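Local coordinates for oxidoreductase, NAD-binding/iron-sulfur cluster-binding protein (Nitratireductor pacificus pht-3B, PDB 6ZXU) that acts as a catabolic reductive dehalogenase that carries cobalamin and two [4Fe-4S] clusters, the clusters probably feeding electrons to the cobalamin, at residues D537-R547 with R619-D627; N552-N563 with I671-P682. All blocks are in the same frame, centred on the assembly; numbering follows the deposited sequence.

Contact 1: residues D537-R547 with R619-D627; sequences DFCNQCRKCAR and RAAIIAMDD. With SF4 (iron/sulfur cluster), chain D.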
loop_
_atom_site.group_PDB
_atom_site.type_symbol
_atom_site.label_atom_id
_atom_site.label_comp_id
_atom_site.label_asym_id
_atom_site.label_seq_id
_atom_site.Cartn_x
_atom_site.Cartn_y
_atom_site.Cartn_z
ATOM N N ASP A 537 19.595 -16.887 -6.468
ATOM C CA ASP A 537 19.543 -18.077 -7.379
ATOM C C ASP A 537 18.259 -18.100 -8.233
ATOM O O ASP A 537 18.302 -18.474 -9.398
ATOM C CB ASP A 537 19.693 -19.367 -6.573
ATOM C CG ASP A 537 19.695 -20.650 -7.475
ATOM O OD1 ASP A 537 20.574 -20.683 -8.382
ATOM O OD2 ASP A 537 18.797 -21.542 -7.332
ATOM N N PHE A 538 17.106 -17.753 -7.653
ATOM C CA PHE A 538 15.863 -17.775 -8.378
ATOM C C PHE A 538 15.877 -16.737 -9.499
ATOM O O PHE A 538 15.604 -17.068 -10.673
ATOM C CB PHE A 538 14.699 -17.482 -7.464
ATOM C CG PHE A 538 13.350 -17.859 -8.047
ATOM C CD1 PHE A 538 12.753 -17.074 -8.920
ATOM C CD2 PHE A 538 12.660 -18.970 -7.580
ATOM C CE1 PHE A 538 11.518 -17.388 -9.454
ATOM C CE2 PHE A 538 11.408 -19.300 -8.057
ATOM C CZ PHE A 538 10.849 -18.517 -8.991
ATOM N N CYS A 539 16.080 -15.457 -9.152
ATOM C CA CYS A 539 16.097 -14.396 -10.166
ATOM C C CYS A 539 17.179 -14.675 -11.180
ATOM O O CYS A 539 17.079 -14.353 -12.332
ATOM C CB CYS A 539 16.348 -13.032 -9.586
ATOM S SG CYS A 539 14.939 -12.312 -8.849
ATOM N N ASN A 540 18.239 -15.352 -10.811
ATOM C CA ASN A 540 19.232 -15.638 -11.804
ATOM C C ASN A 540 18.796 -16.561 -12.948
ATOM O O ASN A 540 19.387 -16.634 -14.004
ATOM C CB ASN A 540 20.402 -16.305 -11.182
ATOM C CG ASN A 540 21.610 -15.756 -11.740
ATOM O OD1 ASN A 540 21.925 -14.518 -11.516
ATOM N ND2 ASN A 540 22.264 -16.559 -12.594
ATOM N N GLN A 541 17.749 -17.315 -12.705
ATOM C CA GLN A 541 17.229 -18.289 -13.652
ATOM C C GLN A 541 15.919 -17.851 -14.288
ATOM O O GLN A 541 15.359 -18.599 -15.038
ATOM C CB GLN A 541 16.926 -19.632 -12.937
ATOM C CG GLN A 541 18.051 -20.319 -12.248
ATOM C CD GLN A 541 17.613 -21.587 -11.585
ATOM O OE1 GLN A 541 17.213 -22.543 -12.228
ATOM N NE2 GLN A 541 17.694 -21.609 -10.317
ATOM N N CYS A 542 15.383 -16.716 -13.910
ATOM C CA CYS A 542 14.139 -16.217 -14.372
ATOM C C CYS A 542 14.372 -14.900 -15.151
ATOM O O CYS A 542 15.338 -14.173 -14.899
ATOM C CB CYS A 542 13.216 -15.959 -13.182
ATOM S SG CYS A 542 11.526 -15.400 -13.444
ATOM N N ARG A 543 13.486 -14.580 -16.080
ATOM C CA ARG A 543 13.517 -13.304 -16.813
ATOM C C ARG A 543 12.171 -12.759 -17.073
ATOM O O ARG A 543 11.999 -11.941 -17.985
ATOM C CB ARG A 543 14.197 -13.447 -18.165
ATOM C CG ARG A 543 15.609 -13.991 -18.168
ATOM C CD ARG A 543 16.569 -12.998 -17.610
ATOM N NE ARG A 543 17.977 -13.462 -17.671
ATOM C CZ ARG A 543 18.524 -14.404 -16.900
ATOM N NH1 ARG A 543 17.817 -15.037 -15.978
ATOM N NH2 ARG A 543 19.792 -14.716 -17.054
ATOM N N LYS A 544 11.166 -13.137 -16.297
ATOM C CA LYS A 544 9.791 -12.785 -16.657
ATOM C C LYS A 544 9.523 -11.266 -16.612
ATOM O O LYS A 544 8.880 -10.705 -17.496
ATOM C CB LYS A 544 8.826 -13.605 -15.834
ATOM C CG LYS A 544 7.347 -13.391 -16.223
ATOM C CD LYS A 544 6.498 -14.552 -15.785
ATOM C CE LYS A 544 5.047 -14.290 -16.137
ATOM N NZ LYS A 544 4.251 -15.557 -16.084
ATOM N N CYS A 545 9.925 -10.595 -15.538
ATOM C CA CYS A 545 9.780 -9.170 -15.409
ATOM C C CYS A 545 10.471 -8.479 -16.579
ATOM O O CYS A 545 9.907 -7.533 -17.116
ATOM C CB CYS A 545 10.350 -8.680 -14.077
ATOM S SG CYS A 545 12.116 -9.167 -13.756
ATOM N N ALA A 546 11.709 -8.854 -16.876
ATOM C CA ALA A 546 12.423 -8.253 -17.976
ATOM C C ALA A 546 11.676 -8.383 -19.330
ATOM O O ALA A 546 11.609 -7.443 -20.119
ATOM C CB ALA A 546 13.827 -8.863 -18.048
ATOM N N ARG A 547 11.150 -9.543 -19.597
ATOM C CA ARG A 547 10.427 -9.829 -20.810
ATOM C C ARG A 547 9.173 -9.073 -20.921
ATOM O O ARG A 547 8.793 -8.670 -22.011
ATOM C CB ARG A 547 10.081 -11.307 -20.837
ATOM C CG ARG A 547 9.501 -11.837 -22.154
ATOM C CD ARG A 547 9.125 -13.292 -21.954
ATOM N NE ARG A 547 7.858 -13.373 -21.277
ATOM C CZ ARG A 547 7.534 -14.290 -20.384
ATOM N NH1 ARG A 547 8.429 -15.165 -20.000
ATOM N NH2 ARG A 547 6.315 -14.284 -19.841
ATOM N N ARG A 619 13.207 -24.780 -8.787
ATOM C CA ARG A 619 13.004 -23.397 -9.151
ATOM C C ARG A 619 12.798 -23.239 -10.616
ATOM O O ARG A 619 11.881 -22.553 -11.063
ATOM C CB ARG A 619 14.183 -22.581 -8.641
ATOM C CG ARG A 619 14.185 -22.417 -7.136
ATOM C CD ARG A 619 15.496 -21.785 -6.648
ATOM N NE ARG A 619 15.419 -21.667 -5.197
ATOM C CZ ARG A 619 16.449 -21.614 -4.387
ATOM N NH1 ARG A 619 17.676 -21.580 -4.879
ATOM N NH2 ARG A 619 16.241 -21.568 -3.066
ATOM N N ALA A 620 13.635 -23.882 -11.410
ATOM C CA ALA A 620 13.517 -23.785 -12.878
ATOM C C ALA A 620 12.176 -24.258 -13.376
ATOM O O ALA A 620 11.620 -23.672 -14.298
ATOM C CB ALA A 620 14.643 -24.538 -13.558
ATOM N N ALA A 621 11.643 -25.298 -12.754
ATOM C CA ALA A 621 10.329 -25.793 -13.088
ATOM C C ALA A 621 9.221 -24.846 -12.716
ATOM O O ALA A 621 8.262 -24.692 -13.430
ATOM C CB ALA A 621 10.045 -27.110 -12.392
ATOM N N ILE A 622 9.324 -24.262 -11.531
ATOM C CA ILE A 622 8.369 -23.227 -11.107
ATOM C C ILE A 622 8.395 -22.022 -12.037
ATOM O O ILE A 622 7.366 -21.514 -12.452
ATOM C CB ILE A 622 8.626 -22.878 -9.630
ATOM C CG1 ILE A 622 8.263 -24.016 -8.708
ATOM C CG2 ILE A 622 7.819 -21.646 -9.226
ATOM C CD1 ILE A 622 8.792 -23.873 -7.300
ATOM N N ILE A 623 9.572 -21.597 -12.429
ATOM C CA ILE A 623 9.727 -20.477 -13.365
ATOM C C ILE A 623 9.053 -20.795 -14.702
ATOM O O ILE A 623 8.286 -19.992 -15.235
ATOM C CB ILE A 623 11.252 -20.145 -13.522
ATOM C CG1 ILE A 623 11.758 -19.487 -12.267
ATOM C CG2 ILE A 623 11.504 -19.286 -14.704
ATOM C CD1 ILE A 623 13.257 -19.621 -12.119
ATOM N N ALA A 624 9.292 -21.988 -15.211
ATOM C CA ALA A 624 8.748 -22.394 -16.518
ATOM C C ALA A 624 7.249 -22.633 -16.468
ATOM O O ALA A 624 6.515 -22.213 -17.388
ATOM C CB ALA A 624 9.469 -23.612 -17.015
ATOM N N MET A 625 6.768 -23.231 -15.393
ATOM C CA MET A 625 5.332 -23.470 -15.294
ATOM C C MET A 625 4.542 -22.223 -15.065
ATOM O O MET A 625 3.345 -22.165 -15.379
ATOM C CB MET A 625 5.001 -24.528 -14.232
ATOM C CG MET A 625 5.394 -25.966 -14.635
ATOM S SD MET A 625 4.827 -26.561 -16.283
ATOM C CE MET A 625 3.089 -26.432 -16.013
ATOM N N ASP A 626 5.193 -21.185 -14.538
ATOM C CA ASP A 626 4.490 -19.961 -14.341
ATOM C C ASP A 626 4.004 -19.399 -15.703
ATOM O O ASP A 626 2.979 -18.808 -15.778
ATOM C CB ASP A 626 5.374 -18.929 -13.623
ATOM C CG ASP A 626 4.536 -17.806 -12.999
ATOM O OD1 ASP A 626 3.815 -18.142 -12.003
ATOM O OD2 ASP A 626 4.620 -16.616 -13.448
ATOM N N ASP A 627 4.828 -19.558 -16.729
ATOM C CA ASP A 627 4.401 -19.189 -18.126
ATOM C C ASP A 627 3.449 -20.204 -18.751
ATOM O O ASP A 627 2.424 -19.819 -19.315
ATOM C CB ASP A 627 5.639 -19.041 -18.959
ATOM C CG ASP A 627 6.315 -17.742 -18.656
ATOM O OD1 ASP A 627 5.545 -16.741 -18.310
ATOM O OD2 ASP A 627 7.578 -17.704 -18.774
HETATM FE FE1 SF4 D . 11.988 -10.772 -12.177
HETATM FE FE2 SF4 D . 11.574 -13.544 -12.078
HETATM FE FE3 SF4 D . 10.435 -11.964 -10.204
HETATM FE FE4 SF4 D . 13.146 -12.258 -10.145
HETATM S S1 SF4 D . 11.525 -13.838 -9.891
HETATM S S2 SF4 D . 12.037 -10.380 -9.968
HETATM S S3 SF4 D . 13.472 -12.368 -12.366
HETATM S S4 SF4 D . 10.114 -11.990 -12.432
HETATM O O HOH W 1 16.254 -25.086 -10.481
#

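Contact 2: residues N552-N563 with I671-P682; sequences NAISFGDKVMFN and IGANQKLAMYPP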
loop_
_atom_site.group_PDB
_atom_site.type_symbol
_atom_site.label_atom_id
_atom_site.label_comp_id
_atom_site.label_asym_id
_atom_site.label_seq_id
_atom_site.Cartn_x
_atom_site.Cartn_y
_atom_site.Cartn_z
ATOM N N ASN A 552 11.462 -2.193 -21.955
ATOM C CA ASN A 552 12.727 -2.911 -21.869
ATOM C C ASN A 552 13.721 -2.328 -20.881
ATOM O O ASN A 552 14.919 -2.302 -21.138
ATOM C CB ASN A 552 13.393 -3.066 -23.229
ATOM C CG ASN A 552 12.424 -3.572 -24.285
ATOM O OD1 ASN A 552 11.698 -4.592 -24.097
ATOM N ND2 ASN A 552 12.333 -2.807 -25.368
ATOM N N ALA A 553 13.217 -1.816 -19.756
ATOM C CA ALA A 553 14.077 -1.127 -18.809
ATOM C C ALA A 553 14.757 -2.124 -17.858
ATOM O O ALA A 553 15.743 -1.791 -17.244
ATOM C CB ALA A 553 13.266 -0.111 -18.019
ATOM N N ILE A 554 14.241 -3.346 -17.698
ATOM C CA ILE A 554 14.796 -4.305 -16.715
ATOM C C ILE A 554 15.917 -5.088 -17.373
ATOM O O ILE A 554 15.768 -5.587 -18.479
ATOM C CB ILE A 554 13.656 -5.193 -16.130
ATOM C CG1 ILE A 554 12.690 -4.298 -15.371
ATOM C CG2 ILE A 554 14.214 -6.333 -15.312
ATOM C CD1 ILE A 554 11.470 -4.993 -14.864
ATOM N N SER A 555 17.014 -5.271 -16.643
ATOM C CA SER A 555 18.144 -6.056 -17.119
ATOM C C SER A 555 17.903 -7.553 -17.276
ATOM O O SER A 555 17.390 -8.225 -16.382
ATOM C CB SER A 555 19.353 -5.825 -16.229
ATOM O OG SER A 555 20.444 -6.635 -16.664
ATOM N N PHE A 556 18.238 -8.072 -18.445
ATOM C CA PHE A 556 18.307 -9.498 -18.763
ATOM C C PHE A 556 19.654 -10.084 -18.436
ATOM O O PHE A 556 19.856 -11.275 -18.624
ATOM C CB PHE A 556 18.074 -9.745 -20.268
ATOM C CG PHE A 556 16.677 -9.555 -20.724
ATOM C CD1 PHE A 556 16.257 -8.377 -21.176
ATOM C CD2 PHE A 556 15.836 -10.626 -20.801
ATOM C CE1 PHE A 556 14.955 -8.221 -21.635
ATOM C CE2 PHE A 556 14.541 -10.492 -21.256
ATOM C CZ PHE A 556 14.100 -9.282 -21.690
ATOM N N GLY A 557 20.546 -9.304 -17.882
ATOM C CA GLY A 557 21.914 -9.752 -17.653
ATOM C C GLY A 557 22.266 -9.958 -16.175
ATOM O O GLY A 557 21.411 -10.230 -15.367
ATOM N N ASP A 558 23.538 -9.890 -15.876
ATOM C CA ASP A 558 24.052 -10.220 -14.590
ATOM C C ASP A 558 24.033 -8.974 -13.691
ATOM O O ASP A 558 23.917 -7.867 -14.183
ATOM C CB ASP A 558 25.487 -10.704 -14.742
ATOM C CG ASP A 558 25.568 -12.073 -15.396
ATOM O OD1 ASP A 558 24.598 -12.885 -15.292
ATOM O OD2 ASP A 558 26.650 -12.314 -15.991
ATOM N N LYS A 559 24.126 -9.202 -12.401
ATOM C CA LYS A 559 24.255 -8.116 -11.464
ATOM C C LYS A 559 25.573 -7.363 -11.727
ATOM O O LYS A 559 26.547 -7.926 -12.210
ATOM C CB LYS A 559 24.206 -8.609 -10.041
ATOM C CG LYS A 559 22.811 -9.002 -9.582
ATOM C CD LYS A 559 22.815 -9.654 -8.204
ATOM C CE LYS A 559 23.138 -11.124 -8.348
ATOM N NZ LYS A 559 23.262 -11.746 -7.014
ATOM N N VAL A 560 25.584 -6.079 -11.414
ATOM C CA VAL A 560 26.719 -5.195 -11.528
ATOM C C VAL A 560 26.928 -4.469 -10.183
ATOM O O VAL A 560 26.050 -4.456 -9.298
ATOM C CB VAL A 560 26.556 -4.133 -12.649
ATOM C CG1 VAL A 560 26.476 -4.798 -14.010
ATOM C CG2 VAL A 560 25.329 -3.244 -12.466
ATOM N N MET A 561 28.105 -3.876 -10.046
ATOM C CA MET A 561 28.335 -2.948 -8.938
ATOM C C MET A 561 27.841 -1.575 -9.375
ATOM O O MET A 561 28.062 -1.159 -10.515
ATOM C CB MET A 561 29.874 -2.896 -8.605
ATOM C CG MET A 561 30.462 -4.178 -8.045
ATOM S SD MET A 561 29.536 -4.922 -6.699
ATOM C CE MET A 561 29.774 -3.711 -5.410
ATOM N N PHE A 562 27.234 -0.881 -8.445
ATOM C CA PHE A 562 26.657 0.436 -8.676
ATOM C C PHE A 562 26.778 1.171 -7.349
ATOM O O PHE A 562 26.202 0.742 -6.384
ATOM C CB PHE A 562 25.142 0.265 -9.088
ATOM C CG PHE A 562 24.382 1.546 -9.272
ATOM C CD1 PHE A 562 23.686 2.154 -8.218
ATOM C CD2 PHE A 562 24.368 2.174 -10.497
ATOM C CE1 PHE A 562 23.072 3.344 -8.394
ATOM C CE2 PHE A 562 23.752 3.388 -10.667
ATOM C CZ PHE A 562 23.070 3.958 -9.607
ATOM N N ASN A 563 27.539 2.277 -7.327
ATOM C CA ASN A 563 27.664 3.168 -6.182
ATOM C C ASN A 563 27.913 2.372 -4.937
ATOM O O ASN A 563 27.311 2.620 -3.886
ATOM C CB ASN A 563 26.436 4.054 -6.006
ATOM C CG ASN A 563 26.629 5.156 -4.939
ATOM O OD1 ASN A 563 27.743 5.573 -4.649
ATOM N ND2 ASN A 563 25.568 5.623 -4.410
ATOM N N ILE A 671 19.882 -12.065 -25.608
ATOM C CA ILE A 671 19.451 -10.745 -25.161
ATOM C C ILE A 671 20.277 -10.257 -23.945
ATOM O O ILE A 671 20.491 -9.062 -23.794
ATOM C CB ILE A 671 17.932 -10.720 -24.901
ATOM C CG1 ILE A 671 17.424 -9.330 -24.560
ATOM C CG2 ILE A 671 17.544 -11.728 -23.809
ATOM C CD1 ILE A 671 17.699 -8.329 -25.631
ATOM N N GLY A 672 20.744 -11.176 -23.099
ATOM C CA GLY A 672 21.569 -10.774 -21.968
ATOM C C GLY A 672 22.841 -10.091 -22.379
ATOM O O GLY A 672 23.243 -9.096 -21.811
ATOM N N ALA A 673 23.446 -10.574 -23.437
ATOM C CA ALA A 673 24.681 -10.028 -23.984
ATOM C C ALA A 673 24.451 -8.843 -24.892
ATOM O O ALA A 673 25.355 -8.042 -25.096
ATOM C CB ALA A 673 25.356 -11.099 -24.781
ATOM N N ASN A 674 23.251 -8.715 -25.464
ATOM C CA ASN A 674 22.969 -7.630 -26.437
ATOM C C ASN A 674 22.321 -6.393 -25.898
ATOM O O ASN A 674 22.548 -5.278 -26.427
ATOM C CB ASN A 674 22.157 -8.175 -27.636
ATOM C CG ASN A 674 23.029 -9.038 -28.571
ATOM O OD1 ASN A 674 24.172 -8.694 -28.896
ATOM N ND2 ASN A 674 22.475 -10.051 -29.046
ATOM N N GLN A 675 21.485 -6.557 -24.890
ATOM C CA GLN A 675 20.794 -5.434 -24.286
ATOM C C GLN A 675 21.829 -4.491 -23.614
ATOM O O GLN A 675 22.681 -4.945 -22.867
ATOM C CB GLN A 675 19.803 -5.897 -23.225
ATOM C CG GLN A 675 19.071 -4.773 -22.515
ATOM C CD GLN A 675 18.337 -5.270 -21.292
ATOM O OE1 GLN A 675 18.877 -6.023 -20.507
ATOM N NE2 GLN A 675 17.083 -4.884 -21.152
ATOM N N LYS A 676 21.744 -3.191 -23.910
ATOM C CA LYS A 676 22.581 -2.181 -23.315
ATOM C C LYS A 676 21.734 -1.146 -22.649
ATOM O O LYS A 676 20.963 -0.425 -23.279
ATOM C CB LYS A 676 23.481 -1.504 -24.352
ATOM C CG LYS A 676 24.269 -2.467 -25.199
ATOM C CD LYS A 676 25.244 -3.304 -24.425
ATOM C CE LYS A 676 25.885 -4.329 -25.362
ATOM N NZ LYS A 676 26.689 -5.338 -24.625
ATOM N N LEU A 677 21.828 -1.081 -21.344
ATOM C CA LEU A 677 21.126 -0.147 -20.525
ATOM C C LEU A 677 22.088 0.986 -20.064
ATOM O O LEU A 677 23.299 0.822 -20.063
ATOM C CB LEU A 677 20.492 -0.902 -19.307
ATOM C CG LEU A 677 19.524 -2.050 -19.667
ATOM C CD1 LEU A 677 19.078 -2.702 -18.403
ATOM C CD2 LEU A 677 18.265 -1.589 -20.455
ATOM N N ALA A 678 21.497 2.113 -19.665
ATOM C CA ALA A 678 22.233 3.239 -19.113
ATOM C C ALA A 678 22.054 3.246 -17.585
ATOM O O ALA A 678 20.977 2.857 -17.077
ATOM C CB ALA A 678 21.736 4.532 -19.690
ATOM N N MET A 679 23.104 3.540 -16.856
ATOM C CA MET A 679 23.026 3.672 -15.400
ATOM C C MET A 679 23.489 5.067 -14.990
ATOM O O MET A 679 24.293 5.664 -15.672
ATOM C CB MET A 679 23.834 2.616 -14.671
ATOM C CG MET A 679 25.276 2.595 -15.010
ATOM S SD MET A 679 26.336 1.698 -13.897
ATOM C CE MET A 679 25.515 0.156 -13.518
ATOM N N TYR A 680 23.010 5.540 -13.867
ATOM C CA TYR A 680 23.291 6.897 -13.461
ATOM C C TYR A 680 23.729 6.890 -12.001
ATOM O O TYR A 680 22.973 7.302 -11.113
ATOM C CB TYR A 680 22.097 7.788 -13.685
ATOM C CG TYR A 680 21.726 7.880 -15.127
ATOM C CD1 TYR A 680 22.435 8.658 -15.994
ATOM C CD2 TYR A 680 20.739 7.064 -15.656
ATOM C CE1 TYR A 680 22.149 8.704 -17.349
ATOM C CE2 TYR A 680 20.470 7.049 -17.028
ATOM C CZ TYR A 680 21.202 7.896 -17.871
ATOM O OH TYR A 680 20.888 7.936 -19.255
ATOM N N PRO A 681 24.988 6.461 -11.761
ATOM C CA PRO A 681 25.519 6.559 -10.413
ATOM C C PRO A 681 25.810 8.019 -10.111
ATOM O O PRO A 681 25.693 8.839 -10.991
ATOM C CB PRO A 681 26.788 5.717 -10.483
ATOM C CG PRO A 681 27.193 5.802 -11.909
ATOM C CD PRO A 681 25.952 5.884 -12.697
ATOM N N PRO A 682 26.220 8.342 -8.856
ATOM C CA PRO A 682 26.469 9.745 -8.507
ATOM C C PRO A 682 27.238 10.604 -9.508
ATOM O O PRO A 682 26.897 11.779 -9.695
ATOM C CB PRO A 682 27.188 9.635 -7.170
ATOM C CG PRO A 682 26.490 8.457 -6.555
ATOM C CD PRO A 682 26.319 7.481 -7.666
#

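Contact 1: residues D537-R547 with R619-D627
OD1 of D627 is gripped by two cations, K544 NZ at 2.8 Å and R547 NH2 at 3.0 Å, which reach it from opposite faces of the carboxylate. R547 holds D627 end-on with two nitrogens, its NH1 lying 2.9 Å from D627 OD2; the two planes are turned 56° apart. The chain of K544, extended with CG anti to the backbone N (chi1 -175°), also carries its amine to D626 OD2. N631 joins in, its O accepting from K544 NZ and its ND2 bonding D626 OD1. Replacing D627 with an alanine would probably take both of these bonds from the R547 guanidinium and leave K544 NZ with D626 as its carboxylate partner in this contact.

The middle is apolar. I623 suits it because its branched chain lays CD1 over one face of the F538 ring, 4.1 Å from the centroid, and against C542 CB. F538 in turn puts CE1 3.6 Å from S1 of the cluster, three of whose irons are bound by C539, C542 and C545 of a CxxCxxC sequence; C595 is a further cysteine of the site. At the far end R619 NH1 meets D537 OD2 at 2.7 Å, in the guanidinium plane and on the anti side of the oxygen.

Salt bridges at both ends thus fasten helix 619-628 across the cluster-binding segment 537-547, and between them F538 joins the apolar packing to the cluster.

Contact 2: residues N552-N563 with I671-P682
I671 opens the second segment by laying CG1 over one face of the F556 ring, 3.9 Å from the centroid, while its CG2 touches F556 CD2. With CG1 anti to the backbone N (chi1 -175°), both branches can meet the ring. One residue on, G672 passes so near F556 that a side chain there would come tight against F556 O. Past the helix end, Q675 makes the polar link, and a carboxamide suits it because it can both give and accept. Its OE1 takes the F556 backbone N-H at 3.0 Å on a lone pair, nearly straight at 174°, and its NE2 donates to I554 O at 3.1 Å from above the carbonyl plane. The same amide lies at the edge of the F556 ring. Beside it, S555 OG accepts from G557 N, an ST turn. L677 suits its place by its forked end, which packs on A553 O and S555 CA. The flexible thioether of M679 lets SD lie at the F562 ring edge, a Met-aromatic contact, while CE meets V560 CG2 tip to tip at 3.6 Å. The Y680 ring meets that of F317 and its hydroxyl bonds E573, while its carbonyl O approaches the edge of F562. The rigid ring of P681 packs CB on F562 CE2 at 3.8 Å, and P682 lies across N563, whose amide is bonded to Q309. M679 and P681 thus back F562, which itself lines the cobalamin pocket.

Segment 671-682 runs along 552-563 from F556 to the end of strand 560-562, which pairs antiparallel with 565-567. Helix 700-709 touches L677 and M679, helix 572-581 touches L677 and Y680, and helix 544-548 packs on F556 and I554.

Contact 1 and contact 2 have centres 18 Å apart and interleave along the chain, since segments 537-547 and 552-563 come first and their partners 619-627 and 671-682 follow in the same order. They meet directly: R543 NE lies 3.0 Å from F556 O, a probable hydrogen bond, and F556 CZ packs 3.5 Å from A546 O. R500 bonds to the backbone of both, at C539 and at S555 and G557. Contact 1 holds three cysteines of one [4Fe-4S] cluster. In contact 2, I554 lies about 4 Å from the other cluster and F562 about 3 Å from cobalamin, nearest atoms. Together they frame the cofactor region.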